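Local coordinates for protein BA42 (Bizionia argentinensis, PDB 4OA3) that is of unknown function but binds two calcium ions and consists of a stand-alone TPM domain, at residues L55-T60 with D137-T142; G30-H35 with V66-A71; D91-T96 with M123-Y128; F77-D82 with D95-A100. All coordinates share one frame; numbering follows the deposited sequence. Where two conformers were deposited one is given.

Interaction 1 of 4, residues L55-T60 with D137-T142; sequences LKMDNT and DELPNT. With CA (calcium ion), chain B.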
loop_
_atom_site.group_PDB
_atom_site.type_symbol
_atom_site.label_atom_id
_atom_site.label_comp_id
_atom_site.label_asym_id
_atom_site.label_seq_id
_atom_site.Cartn_x
_atom_site.Cartn_y
_atom_site.Cartn_z
ATOM N N LEU A 55 8.071 -10.080 2.451
ATOM C CA LEU A 55 8.663 -8.945 1.751
ATOM C C LEU A 55 9.578 -8.137 2.667
ATOM O O LEU A 55 10.191 -7.171 2.200
ATOM C CB LEU A 55 7.560 -8.044 1.167
ATOM C CG LEU A 55 6.693 -8.687 0.105
ATOM C CD1 LEU A 55 5.675 -7.723 -0.370
ATOM C CD2 LEU A 55 7.492 -9.238 -1.054
ATOM N N LYS A 56 9.775 -8.555 3.935
ATOM C CA LYS A 56 10.665 -7.881 4.883
ATOM C C LYS A 56 10.289 -6.390 4.965
ATOM O O LYS A 56 11.155 -5.507 5.096
ATOM C CB LYS A 56 12.143 -8.105 4.504
ATOM C CG LYS A 56 12.567 -9.554 4.659
ATOM C CD LYS A 56 14.069 -9.710 4.673
ATOM C CE LYS A 56 14.443 -11.165 4.619
ATOM N NZ LYS A 56 15.904 -11.359 4.403
ATOM N N MET A 57 8.981 -6.108 4.992
ATOM C CA MET A 57 8.488 -4.741 5.077
ATOM C C MET A 57 8.589 -4.171 6.477
ATOM O O MET A 57 8.353 -2.994 6.676
ATOM C CB MET A 57 7.090 -4.658 4.518
ATOM C CG MET A 57 7.087 -4.868 3.042
ATOM S SD MET A 57 5.439 -4.773 2.282
ATOM C CE MET A 57 5.047 -3.018 2.635
ATOM N N ASP A 58 8.994 -5.004 7.435
ATOM C CA ASP A 58 9.266 -4.567 8.794
ATOM C C ASP A 58 10.609 -3.838 8.895
ATOM O O ASP A 58 10.910 -3.297 9.970
ATOM C CB ASP A 58 9.202 -5.754 9.770
ATOM C CG ASP A 58 10.019 -6.989 9.437
ATOM O OD1 ASP A 58 10.278 -7.234 8.222
ATOM O OD2 ASP A 58 10.261 -7.796 10.356
ATOM N N ASN A 59 11.416 -3.798 7.815
ATOM C CA ASN A 59 12.730 -3.154 7.789
ATOM C C ASN A 59 12.639 -1.636 7.551
ATOM O O ASN A 59 13.158 -1.125 6.557
ATOM C CB ASN A 59 13.617 -3.844 6.731
ATOM C CG ASN A 59 15.082 -3.470 6.698
ATOM O OD1 ASN A 59 15.693 -3.432 5.618
ATOM N ND2 ASN A 59 15.725 -3.338 7.859
ATOM N N THR A 60 11.915 -0.922 8.451
ATOM C CA THR A 60 11.838 0.522 8.431
ATOM C C THR A 60 12.204 0.978 9.853
ATOM O O THR A 60 11.853 0.298 10.820
ATOM C CB THR A 60 10.457 1.041 8.001
ATOM O OG1 THR A 60 9.473 0.746 8.998
ATOM C CG2 THR A 60 10.048 0.538 6.627
ATOM N N ASP A 137 14.959 5.718 1.234
ATOM C CA ASP A 137 13.936 4.912 0.546
ATOM C C ASP A 137 14.188 3.485 1.073
ATOM O O ASP A 137 15.063 2.761 0.596
ATOM C CB ASP A 137 14.084 5.031 -0.969
ATOM C CG ASP A 137 12.902 4.486 -1.741
ATOM O OD1 ASP A 137 12.093 3.728 -1.146
ATOM O OD2 ASP A 137 12.783 4.810 -2.939
ATOM N N GLU A 138 13.542 3.169 2.193
ATOM C CA GLU A 138 13.799 1.953 2.962
ATOM C C GLU A 138 13.324 0.666 2.337
ATOM O O GLU A 138 13.976 -0.363 2.507
ATOM C CB GLU A 138 13.213 2.116 4.370
ATOM C CG GLU A 138 13.870 3.226 5.182
ATOM C CD GLU A 138 13.201 3.490 6.512
ATOM O OE1 GLU A 138 12.042 3.956 6.502
ATOM O OE2 GLU A 138 13.856 3.296 7.563
ATOM N N LEU A 139 12.203 0.710 1.628
ATOM C CA LEU A 139 11.632 -0.457 0.980
ATOM C C LEU A 139 11.538 -0.202 -0.505
ATOM O O LEU A 139 11.208 0.903 -0.914
ATOM C CB LEU A 139 10.223 -0.755 1.497
ATOM C CG LEU A 139 10.087 -0.942 3.017
ATOM C CD1 LEU A 139 8.628 -1.207 3.400
ATOM C CD2 LEU A 139 10.976 -2.050 3.548
ATOM N N PRO A 140 11.773 -1.219 -1.359
ATOM C CA PRO A 140 11.594 -1.018 -2.792
ATOM C C PRO A 140 10.165 -0.643 -3.176
ATOM O O PRO A 140 9.206 -0.972 -2.452
ATOM C CB PRO A 140 12.012 -2.356 -3.414
ATOM C CG PRO A 140 11.992 -3.293 -2.371
ATOM C CD PRO A 140 12.129 -2.606 -1.042
ATOM N N ASN A 141 10.029 0.122 -4.254
ATOM C CA ASN A 141 8.719 0.586 -4.703
ATOM C C ASN A 141 8.123 -0.374 -5.732
ATOM O O ASN A 141 6.985 -0.180 -6.122
ATOM C CB ASN A 141 8.819 1.974 -5.270
ATOM C CG ASN A 141 9.309 3.012 -4.288
ATOM O OD1 ASN A 141 9.370 2.819 -3.076
ATOM N ND2 ASN A 141 9.557 4.210 -4.843
ATOM N N THR A 142 8.871 -1.427 -6.082
ATOM C CA THR A 142 8.450 -2.490 -7.013
ATOM C C THR A 142 7.130 -3.080 -6.591
ATOM O O THR A 142 6.968 -3.385 -5.400
ATOM C CB THR A 142 9.464 -3.670 -6.897
ATOM O OG1 THR A 142 10.776 -3.188 -6.791
ATOM C CG2 THR A 142 9.402 -4.659 -8.039
HETATM CA CA CA B . 9.869 2.879 -0.847
HETATM O O HOH W 1 15.263 -0.992 4.758
HETATM O O HOH W 2 8.266 1.095 -0.785
#

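Interaction 2 of 4, residues G30-H35 with V66-A71; sequences GEIRVH and VLIYVA. With CA (calcium ion), chain C; CA (calcium ion), chain B.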
loop_
_atom_site.group_PDB
_atom_site.type_symbol
_atom_site.label_atom_id
_atom_site.label_comp_id
_atom_site.label_asym_id
_atom_site.label_seq_id
_atom_site.Cartn_x
_atom_site.Cartn_y
_atom_site.Cartn_z
ATOM N N GLY A 30 6.715 7.257 5.873
ATOM C CA GLY A 30 6.130 5.944 5.664
ATOM C C GLY A 30 6.529 5.361 4.316
ATOM O O GLY A 30 6.912 6.082 3.384
ATOM N N GLU A 31 6.520 4.036 4.251
ATOM C CA GLU A 31 6.924 3.313 3.051
ATOM C C GLU A 31 5.785 2.477 2.555
ATOM O O GLU A 31 5.129 1.819 3.367
ATOM C CB GLU A 31 8.115 2.454 3.359
ATOM C CG GLU A 31 9.375 3.250 3.702
ATOM C CD GLU A 31 10.235 3.642 2.519
ATOM O OE1 GLU A 31 10.206 2.909 1.499
ATOM O OE2 GLU A 31 10.932 4.690 2.590
ATOM N N ILE A 32 5.507 2.515 1.266
ATOM C CA ILE A 32 4.344 1.845 0.687
ATOM C C ILE A 32 4.729 0.830 -0.359
ATOM O O ILE A 32 5.539 1.117 -1.215
ATOM C CB ILE A 32 3.376 2.893 0.053
ATOM C CG1 ILE A 32 2.887 3.883 1.100
ATOM C CG2 ILE A 32 2.202 2.188 -0.656
ATOM C CD1 ILE A 32 2.381 5.155 0.531
ATOM N N ARG A 33 4.128 -0.385 -0.307
ATOM C CA ARG A 33 4.235 -1.351 -1.396
ATOM C C ARG A 33 2.887 -1.934 -1.720
ATOM O O ARG A 33 1.975 -1.954 -0.874
ATOM C CB ARG A 33 5.183 -2.519 -1.100
ATOM C CG ARG A 33 6.612 -2.050 -0.886
ATOM C CD ARG A 33 7.625 -3.174 -0.913
ATOM N NE ARG A 33 7.696 -3.743 -2.258
ATOM C CZ ARG A 33 8.323 -4.866 -2.557
ATOM N NH1 ARG A 33 8.935 -5.561 -1.612
ATOM N NH2 ARG A 33 8.330 -5.309 -3.800
ATOM N N VAL A 34 2.749 -2.384 -2.952
ATOM C CA VAL A 34 1.600 -3.107 -3.459
ATOM C C VAL A 34 2.028 -4.536 -3.724
ATOM O O VAL A 34 3.114 -4.767 -4.276
ATOM C CB VAL A 34 1.071 -2.468 -4.751
ATOM C CG1 VAL A 34 -0.029 -3.294 -5.413
ATOM C CG2 VAL A 34 0.566 -1.057 -4.489
ATOM N N HIS A 35 1.154 -5.495 -3.356
ATOM C CA HIS A 35 1.353 -6.901 -3.705
ATOM C C HIS A 35 0.090 -7.368 -4.394
ATOM O O HIS A 35 -1.015 -7.162 -3.875
ATOM C CB HIS A 35 1.603 -7.791 -2.504
ATOM C CG HIS A 35 1.638 -9.266 -2.826
ATOM N ND1 HIS A 35 2.811 -9.901 -3.216
ATOM C CD2 HIS A 35 0.655 -10.192 -2.739
ATOM C CE1 HIS A 35 2.496 -11.193 -3.314
ATOM N NE2 HIS A 35 1.232 -11.403 -3.055
ATOM N N VAL A 66 3.612 0.034 4.975
ATOM C CA VAL A 66 2.235 -0.384 4.765
ATOM C C VAL A 66 2.181 -1.132 3.446
ATOM O O VAL A 66 2.800 -0.708 2.471
ATOM C CB VAL A 66 1.192 0.768 4.830
ATOM C CG1 VAL A 66 1.499 1.863 3.818
ATOM C CG2 VAL A 66 -0.234 0.245 4.636
ATOM N N LEU A 67 1.484 -2.277 3.451
ATOM C CA LEU A 67 1.246 -3.099 2.288
ATOM C C LEU A 67 -0.202 -2.935 1.860
ATOM O O LEU A 67 -1.118 -3.092 2.677
ATOM C CB LEU A 67 1.479 -4.590 2.622
ATOM C CG LEU A 67 1.197 -5.573 1.491
ATOM C CD1 LEU A 67 2.117 -5.347 0.304
ATOM C CD2 LEU A 67 1.350 -7.004 1.988
ATOM N N ILE A 68 -0.412 -2.635 0.584
ATOM C CA ILE A 68 -1.691 -2.707 -0.085
ATOM C C ILE A 68 -1.700 -4.054 -0.806
ATOM O O ILE A 68 -1.046 -4.246 -1.824
ATOM C CB ILE A 68 -1.928 -1.557 -1.051
ATOM C CG1 ILE A 68 -1.878 -0.238 -0.295
ATOM C CG2 ILE A 68 -3.283 -1.734 -1.786
ATOM C CD1 ILE A 68 -1.922 1.021 -1.242
ATOM N N TYR A 69 -2.391 -4.998 -0.204
ATOM C CA TYR A 69 -2.505 -6.360 -0.707
ATOM C C TYR A 69 -3.775 -6.513 -1.532
ATOM O O TYR A 69 -4.851 -6.168 -1.037
ATOM C CB TYR A 69 -2.524 -7.318 0.493
ATOM C CG TYR A 69 -2.913 -8.720 0.136
ATOM C CD1 TYR A 69 -4.246 -9.101 0.109
ATOM C CD2 TYR A 69 -1.963 -9.651 -0.241
ATOM C CE1 TYR A 69 -4.626 -10.366 -0.305
ATOM C CE2 TYR A 69 -2.327 -10.947 -0.574
ATOM C CZ TYR A 69 -3.670 -11.261 -0.716
ATOM O OH TYR A 69 -4.137 -12.513 -1.044
ATOM N N VAL A 70 -3.660 -7.005 -2.737
ATOM C CA VAL A 70 -4.801 -7.212 -3.607
ATOM C C VAL A 70 -4.903 -8.642 -4.110
ATOM O O VAL A 70 -3.939 -9.181 -4.627
ATOM C CB VAL A 70 -4.790 -6.244 -4.796
ATOM C CG1 VAL A 70 -6.088 -6.340 -5.595
ATOM C CG2 VAL A 70 -4.538 -4.807 -4.340
ATOM N N ALA A 71 -6.114 -9.210 -3.983
ATOM C CA ALA A 71 -6.488 -10.498 -4.547
ATOM C C ALA A 71 -7.277 -10.131 -5.806
ATOM O O ALA A 71 -8.427 -9.720 -5.703
ATOM C CB ALA A 71 -7.351 -11.284 -3.564
HETATM CA CA CA C . 11.431 6.954 2.859
HETATM CA CA CA B . 9.869 2.879 -0.847
HETATM O O HOH W 3 9.130 7.557 2.806
HETATM O O HOH W 2 8.266 1.095 -0.785
HETATM O O HOH W 4 11.317 6.325 5.220
HETATM O O HOH W 5 11.315 6.857 0.382
#

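Interaction 3 of 4, residues D91-T96 with M123-Y128; sequences DDFWDT and MALAKY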
loop_
_atom_site.group_PDB
_atom_site.type_symbol
_atom_site.label_atom_id
_atom_site.label_comp_id
_atom_site.label_asym_id
_atom_site.label_seq_id
_atom_site.Cartn_x
_atom_site.Cartn_y
_atom_site.Cartn_z
ATOM N N ASP A 91 -8.932 4.422 14.927
ATOM C CA ASP A 91 -9.634 3.291 14.309
ATOM C C ASP A 91 -10.102 3.543 12.866
ATOM O O ASP A 91 -10.239 2.590 12.102
ATOM C CB ASP A 91 -10.841 2.851 15.183
ATOM C CG ASP A 91 -10.654 2.945 16.695
ATOM O OD1 ASP A 91 -9.486 3.074 17.149
ATOM O OD2 ASP A 91 -11.679 2.956 17.419
ATOM N N ASP A 92 -10.317 4.809 12.488
ATOM C CA ASP A 92 -10.764 5.182 11.147
ATOM C C ASP A 92 -9.589 5.560 10.203
ATOM O O ASP A 92 -9.843 6.034 9.106
ATOM C CB ASP A 92 -11.754 6.374 11.248
ATOM C CG ASP A 92 -11.160 7.719 11.660
ATOM O OD1 ASP A 92 -10.013 7.739 12.165
ATOM O OD2 ASP A 92 -11.846 8.752 11.478
ATOM N N PHE A 93 -8.333 5.372 10.626
ATOM C CA PHE A 93 -7.154 5.814 9.883
ATOM C C PHE A 93 -7.124 5.477 8.412
ATOM O O PHE A 93 -6.832 6.355 7.591
ATOM C CB PHE A 93 -5.904 5.286 10.567
ATOM C CG PHE A 93 -4.629 5.812 9.946
ATOM C CD1 PHE A 93 -4.301 7.158 10.025
ATOM C CD2 PHE A 93 -3.798 4.972 9.207
ATOM C CE1 PHE A 93 -3.156 7.655 9.393
ATOM C CE2 PHE A 93 -2.640 5.463 8.617
ATOM C CZ PHE A 93 -2.339 6.804 8.687
ATOM N N TRP A 94 -7.427 4.222 8.067
ATOM C CA TRP A 94 -7.365 3.792 6.673
ATOM C C TRP A 94 -8.642 3.965 5.878
ATOM O O TRP A 94 -8.664 3.599 4.712
ATOM C CB TRP A 94 -6.911 2.324 6.579
ATOM C CG TRP A 94 -5.502 2.071 7.014
ATOM C CD1 TRP A 94 -5.085 1.248 8.015
ATOM C CD2 TRP A 94 -4.319 2.665 6.463
ATOM N NE1 TRP A 94 -3.709 1.229 8.068
ATOM C CE2 TRP A 94 -3.217 2.080 7.114
ATOM C CE3 TRP A 94 -4.086 3.606 5.451
ATOM C CZ2 TRP A 94 -1.905 2.423 6.803
ATOM C CZ3 TRP A 94 -2.782 3.898 5.102
ATOM C CH2 TRP A 94 -1.716 3.345 5.797
ATOM N N ASP A 95 -9.710 4.572 6.463
ATOM C CA ASP A 95 -10.963 4.640 5.752
ATOM C C ASP A 95 -10.923 5.408 4.443
ATOM O O ASP A 95 -11.477 4.929 3.469
ATOM C CB ASP A 95 -12.089 5.207 6.646
ATOM C CG ASP A 95 -12.495 4.340 7.827
ATOM O OD1 ASP A 95 -11.930 3.231 7.982
ATOM O OD2 ASP A 95 -13.375 4.777 8.608
ATOM N N THR A 96 -10.279 6.567 4.416
ATOM C CA THR A 96 -10.200 7.342 3.183
ATOM C C THR A 96 -9.392 6.618 2.108
ATOM O O THR A 96 -9.730 6.715 0.927
ATOM C CB THR A 96 -9.694 8.761 3.434
ATOM O OG1 THR A 96 -8.389 8.803 4.001
ATOM C CG2 THR A 96 -10.642 9.570 4.303
ATOM N N MET A 123 -0.735 10.817 2.255
ATOM C CA MET A 123 -1.311 11.983 2.963
ATOM C C MET A 123 -1.760 11.578 4.378
ATOM O O MET A 123 -1.566 12.340 5.324
ATOM C CB MET A 123 -2.531 12.543 2.212
ATOM C CG MET A 123 -2.306 12.950 0.778
ATOM S SD MET A 123 -1.973 14.690 0.577
ATOM C CE MET A 123 -0.237 14.673 1.054
ATOM N N ALA A 124 -2.326 10.376 4.539
ATOM C CA ALA A 124 -2.706 9.898 5.881
ATOM C C ALA A 124 -1.492 9.658 6.743
ATOM O O ALA A 124 -1.426 10.084 7.895
ATOM C CB ALA A 124 -3.492 8.603 5.761
ATOM N N LEU A 125 -0.490 8.976 6.194
ATOM C CA LEU A 125 0.742 8.711 6.927
ATOM C C LEU A 125 1.478 9.979 7.280
ATOM O O LEU A 125 2.098 10.039 8.347
ATOM C CB LEU A 125 1.655 7.792 6.115
ATOM C CG LEU A 125 1.141 6.355 6.011
ATOM C CD1 LEU A 125 1.880 5.630 4.878
ATOM C CD2 LEU A 125 1.298 5.612 7.332
ATOM N N ALA A 126 1.396 10.997 6.408
ATOM C CA ALA A 126 2.080 12.280 6.649
ATOM C C ALA A 126 1.639 12.934 7.955
ATOM O O ALA A 126 2.443 13.621 8.583
ATOM C CB ALA A 126 1.825 13.233 5.496
ATOM N N LYS A 127 0.409 12.668 8.376
ATOM C CA LYS A 127 -0.131 13.237 9.603
ATOM C C LYS A 127 0.671 12.817 10.802
ATOM O O LYS A 127 0.930 13.620 11.694
ATOM C CB LYS A 127 -1.604 12.859 9.764
ATOM C CG LYS A 127 -2.224 13.361 11.044
ATOM C CD LYS A 127 -3.714 13.373 10.951
ATOM C CE LYS A 127 -4.292 13.608 12.335
ATOM N NZ LYS A 127 -5.747 13.911 12.256
ATOM N N TYR A 128 1.073 11.537 10.837
ATOM C CA TYR A 128 1.824 10.960 11.940
ATOM C C TYR A 128 3.313 10.759 11.695
ATOM O O TYR A 128 4.071 10.591 12.650
ATOM C CB TYR A 128 1.206 9.592 12.267
ATOM C CG TYR A 128 -0.230 9.708 12.731
ATOM C CD1 TYR A 128 -0.533 9.873 14.073
ATOM C CD2 TYR A 128 -1.283 9.608 11.833
ATOM C CE1 TYR A 128 -1.846 10.034 14.502
ATOM C CE2 TYR A 128 -2.607 9.769 12.247
ATOM C CZ TYR A 128 -2.884 9.929 13.594
ATOM O OH TYR A 128 -4.175 10.088 14.046
#

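Interaction 4 of 4, residues F77-D82 with D95-A100; sequences FVIYGD and DTTRNA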
loop_
_atom_site.group_PDB
_atom_site.type_symbol
_atom_site.label_atom_id
_atom_site.label_comp_id
_atom_site.label_asym_id
_atom_site.label_seq_id
_atom_site.Cartn_x
_atom_site.Cartn_y
_atom_site.Cartn_z
ATOM N N PHE A 77 -9.150 -6.491 -1.172
ATOM C CA PHE A 77 -7.852 -5.994 -0.754
ATOM C C PHE A 77 -7.807 -5.754 0.710
ATOM O O PHE A 77 -8.843 -5.660 1.389
ATOM C CB PHE A 77 -7.498 -4.715 -1.542
ATOM C CG PHE A 77 -8.429 -3.559 -1.314
ATOM C CD1 PHE A 77 -9.546 -3.381 -2.120
ATOM C CD2 PHE A 77 -8.166 -2.622 -0.333
ATOM C CE1 PHE A 77 -10.399 -2.305 -1.917
ATOM C CE2 PHE A 77 -9.036 -1.555 -0.120
ATOM C CZ PHE A 77 -10.125 -1.393 -0.934
ATOM N N VAL A 78 -6.598 -5.620 1.221
ATOM C CA VAL A 78 -6.301 -5.340 2.592
ATOM C C VAL A 78 -5.224 -4.286 2.639
ATOM O O VAL A 78 -4.276 -4.367 1.868
ATOM C CB VAL A 78 -5.775 -6.637 3.324
ATOM C CG1 VAL A 78 -5.179 -6.341 4.717
ATOM C CG2 VAL A 78 -6.883 -7.647 3.444
ATOM N N ILE A 79 -5.355 -3.344 3.556
ATOM C CA ILE A 79 -4.326 -2.378 3.845
ATOM C C ILE A 79 -3.778 -2.835 5.172
ATOM O O ILE A 79 -4.523 -2.918 6.169
ATOM C CB ILE A 79 -4.880 -0.958 3.909
ATOM C CG1 ILE A 79 -5.471 -0.537 2.551
ATOM C CG2 ILE A 79 -3.778 -0.000 4.338
ATOM C CD1 ILE A 79 -6.548 0.571 2.699
ATOM N N TYR A 80 -2.505 -3.232 5.172
ATOM C CA TYR A 80 -1.839 -3.736 6.362
ATOM C C TYR A 80 -0.670 -2.847 6.695
ATOM O O TYR A 80 0.306 -2.803 5.950
ATOM C CB TYR A 80 -1.376 -5.182 6.104
ATOM C CG TYR A 80 -0.718 -5.840 7.291
ATOM C CD1 TYR A 80 0.623 -5.625 7.579
ATOM C CD2 TYR A 80 -1.456 -6.628 8.171
ATOM C CE1 TYR A 80 1.183 -6.069 8.770
ATOM C CE2 TYR A 80 -0.880 -7.157 9.319
ATOM C CZ TYR A 80 0.445 -6.878 9.616
ATOM O OH TYR A 80 1.030 -7.362 10.765
ATOM N N GLY A 81 -0.765 -2.147 7.806
ATOM C CA GLY A 81 0.291 -1.292 8.300
ATOM C C GLY A 81 1.051 -1.967 9.433
ATOM O O GLY A 81 0.496 -2.796 10.168
ATOM N N ASP A 82 2.322 -1.594 9.589
ATOM C CA ASP A 82 3.198 -2.135 10.629
ATOM C C ASP A 82 2.858 -1.519 11.990
ATOM O O ASP A 82 2.054 -0.585 12.082
ATOM C CB ASP A 82 4.663 -1.933 10.262
ATOM C CG ASP A 82 5.647 -2.892 10.912
ATOM O OD1 ASP A 82 5.194 -3.784 11.696
ATOM O OD2 ASP A 82 6.855 -2.727 10.693
ATOM N N ASP A 95 -9.710 4.572 6.463
ATOM C CA ASP A 95 -10.963 4.640 5.752
ATOM C C ASP A 95 -10.923 5.408 4.443
ATOM O O ASP A 95 -11.477 4.929 3.469
ATOM C CB ASP A 95 -12.089 5.207 6.646
ATOM C CG ASP A 95 -12.495 4.340 7.827
ATOM O OD1 ASP A 95 -11.930 3.231 7.982
ATOM O OD2 ASP A 95 -13.375 4.777 8.608
ATOM N N THR A 96 -10.279 6.567 4.416
ATOM C CA THR A 96 -10.200 7.342 3.183
ATOM C C THR A 96 -9.392 6.618 2.108
ATOM O O THR A 96 -9.730 6.715 0.927
ATOM C CB THR A 96 -9.694 8.761 3.434
ATOM O OG1 THR A 96 -8.389 8.803 4.001
ATOM C CG2 THR A 96 -10.642 9.570 4.303
ATOM N N THR A 97 -8.351 5.848 2.503
ATOM C CA THR A 97 -7.543 5.084 1.546
ATOM C C THR A 97 -8.380 3.963 0.944
ATOM O O THR A 97 -8.435 3.800 -0.262
ATOM C CB THR A 97 -6.292 4.572 2.249
ATOM O OG1 THR A 97 -5.496 5.687 2.719
ATOM C CG2 THR A 97 -5.412 3.706 1.337
ATOM N N ARG A 98 -9.069 3.204 1.818
ATOM C CA ARG A 98 -9.927 2.129 1.352
ATOM C C ARG A 98 -11.022 2.641 0.440
ATOM O O ARG A 98 -11.305 2.051 -0.578
ATOM C CB ARG A 98 -10.535 1.369 2.539
ATOM C CG ARG A 98 -11.650 0.407 2.134
ATOM C CD ARG A 98 -11.978 -0.565 3.260
ATOM N NE ARG A 98 -10.904 -1.547 3.464
ATOM C CZ ARG A 98 -10.720 -2.670 2.759
ATOM N NH1 ARG A 98 -11.549 -2.992 1.769
ATOM N NH2 ARG A 98 -9.701 -3.471 3.031
ATOM N N ASN A 99 -11.647 3.753 0.820
ATOM C CA ASN A 99 -12.733 4.308 0.017
ATOM C C ASN A 99 -12.233 4.756 -1.329
ATOM O O ASN A 99 -12.915 4.548 -2.331
ATOM C CB ASN A 99 -13.396 5.467 0.748
ATOM C CG ASN A 99 -14.163 5.014 1.977
ATOM O OD1 ASN A 99 -14.511 3.832 2.136
ATOM N ND2 ASN A 99 -14.376 5.921 2.914
ATOM N N ALA A 100 -11.018 5.340 -1.380
ATOM C CA ALA A 100 -10.432 5.805 -2.631
ATOM C C ALA A 100 -10.130 4.644 -3.569
ATOM O O ALA A 100 -10.369 4.743 -4.765
ATOM C CB ALA A 100 -9.176 6.617 -2.369
HETATM O O HOH W 6 -11.786 -5.467 -0.118
HETATM O O HOH W 7 -7.964 -3.325 5.083
#

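Interaction 1 of 4, residues L55-T60 with D137-T142
Leu139 meets Met57 and Thr60 where the loop carrying calcium ligands of this TPM domain folds against the type I turn Lys56-Asn59, whose first residue closes helix 44-54 in a Schellman motif. The Leu139 side chain crosses those of Met57 and Thr60 at about a right angle, and its two methyls divide the work. CD1 lies 3.9 Å from Met57 CB, while CD2 sits 3.8 Å from both Lys56 O and Asn59 O. Thr60 CG2, anti to its own carbonyl carbon, closes on Leu139 CG at 3.9 Å. The Glu138 carboxylate reaches Thr60, with Glu138 OE2 3.5 Å from Thr60 CA and OE1 3.6 Å from Thr60 CB, and OE2 accepts a hydrogen bond from the backbone N of Lys61. An alanine at Glu138 would probably leave that Lys61 N-H without its mate and open a gap beside Thr60. A water lies within hydrogen-bonding distance of Asn59 O and Glu138 O. While its side chain faces the turn, Leu139 gives its carbonyl to a calcium ion that Asp137, Asn141, Glu25 and Glu31 also bind; Leu139 O lies 2.4 Å from the metal and Asn141 OD1 2.3 Å.

Interaction 2 of 4, residues G30-H35 with V66-A71
The rings of His35 and Tyr69 lie side by side and point the same way, their planes only 14° apart, yet neither covers the face of the other. They meet rim to rim, His35 CD2 at 3.7 Å from Tyr69 CD2, with centroids 5.8 Å apart. Polar partners hold the imidazole on two sides: ND1 bonds to Ser144 OG and NE2 to Glu37 OE1, while the other Glu37 oxygen, OE2, pairs with Tyr69 OH. Both ring nitrogens are thus engaged, which should fix the rotation of the imidazole. Leu67 shares this face of the sheet; its CG is anti to the backbone N, and its CD1 reaches His35 CB at 3.8 Å. Helix 44-54 covers this side through Val51 and Phe52. On the other face Ile32 and Val66 run side by side, CG1 to CG1 at 3.7 Å in one of the two conformers of Val66, and Val34 packs near Ile68, under helix 110-128.

Between the faces, five backbone hydrogen bonds tie strand 31-35 to strand 66-71, from Val66 N to Glu31 O at one end to Val70 N to His35 O at the other. The segment axes diverge by just 15°. At the start of the first strand the Glu31 chain bends at chi2 (-88°), and its carboxylate bridges two calcium ions, OE1 at 2.4 Å from one and OE2 at 2.3 Å from the other. The pairing is that of adjacent parallel strands in a beta-alpha-beta crossover, strand 31-37, helix 44-54 and strand 65-71, with Glu31, a ligand of both calcium ions, at the N-terminal end of strand 31-37.

Interaction 3 of 4, residues D91-T96 with M123-Y128
Phe93 has CG anti to its backbone N (chi1 -174°), and this sends the ring from the loop before helix 95-105 onto the last turns of helix 110-128. Tyr128 has CG anti to its carbonyl carbon instead (chi1 -63°), and the two side chains slide past each other in opposite directions. Their ring planes stand at 75° with centroids 5.5 Å apart, an oblique meeting; the closest carbons are Phe93 CE1 and Tyr128 CE2 at 3.6 Å.

The outer end of the Phe93 ring settles on Ala124. Phe93 CZ lies 3.6 Å from Ala124 CB, and the carbonyl oxygen of Ala124 approaches the ring edge near its plane, 3.3 Å from Phe93 CE1. That oxygen also accepts a hydrogen bond from Lys127 N, three residues on. Leu125 crosses Phe93 at about a right angle and brings CD2 to 4.1 Å from both Phe93 CZ and Trp94 CH2.

Within the loop the two aromatic residues pack on each other: Phe93 CD2 stands 3.5 Å above the Trp94 plane, over its centre, so the edge of the phenyl rests on an indole face. Ile85 also touches Phe93 and Leu125, and Val66 of the sheet touches Trp94 and Leu125. The arrangement is apolar packing of a turn on a helix: Phe93 and Trp94, from the type I turn Asp92-Asp95 that leads into helix 95-105, lie against the C-terminal part of helix 110-128.

Interaction 4 of 4, residues F77-D82 with D95-A100
Arg98 lays its guanidinium flat on the ring of Phe77, the planes 3° apart and the centres 4.1 Å apart, a cation-pi stack. The overlap is offset: NH1 is 3.4 Å above the phenyl plane, displaced toward the rim. Both conformations serve it. Phe77 holds CG between its backbone N and carbonyl carbon, and Arg98 extends through chi1 and chi2 before bending at chi3 (-71°). In the guanidinium plane, NH2 donates to Phe77 O at 2.9 Å, although it stands above the carbonyl plane. Two waters continue the edge, one joining Arg98 NH1 to Phe77 N, the other Arg98 NH2 to Ile79 N. A methionine in place of Arg98 would probably strip the Phe77 ring of the flat cation on its face, and leave Phe77 O without this donor and the two waters without a link to the helix.

Two residues along the strand, Ile79 CD1, in one of its two conformers, reaches Thr97 CG2 at 3.6 Å and lies 4.1 Å from Arg98 CB. Helix 95-100 runs at 152° to strand 77-81, their axes 9.7 Å apart, packed on strand 76-81 at one edge of the sheet; Thr97 also touches helix 110-128, while Val78, facing away from helix 95-105, meets helix 44-54.

In the fold
Interactions 2 and 4 share the sheet: strand 65-71 lies between strands 31-37 and 76-81, with Leu67 N 2.8 Å from Tyr80 O and Tyr69 N 2.9 Å from Val78 O. Interaction 1 joins interaction 2 at the calcium site, where both supply ligands to one ion and Thr142 O lies 2.8 Å from Arg33 NH2. Interaction 3 shares Asp95 and Thr96 with interaction 4 and meets the sheet where Trp94 touches Val66. Its Leu125 side chain is about 10 Å from a calcium ion, whereas interaction 4 lies away from the metal sites. The centres of interactions 1 and 3 are 19 Å apart.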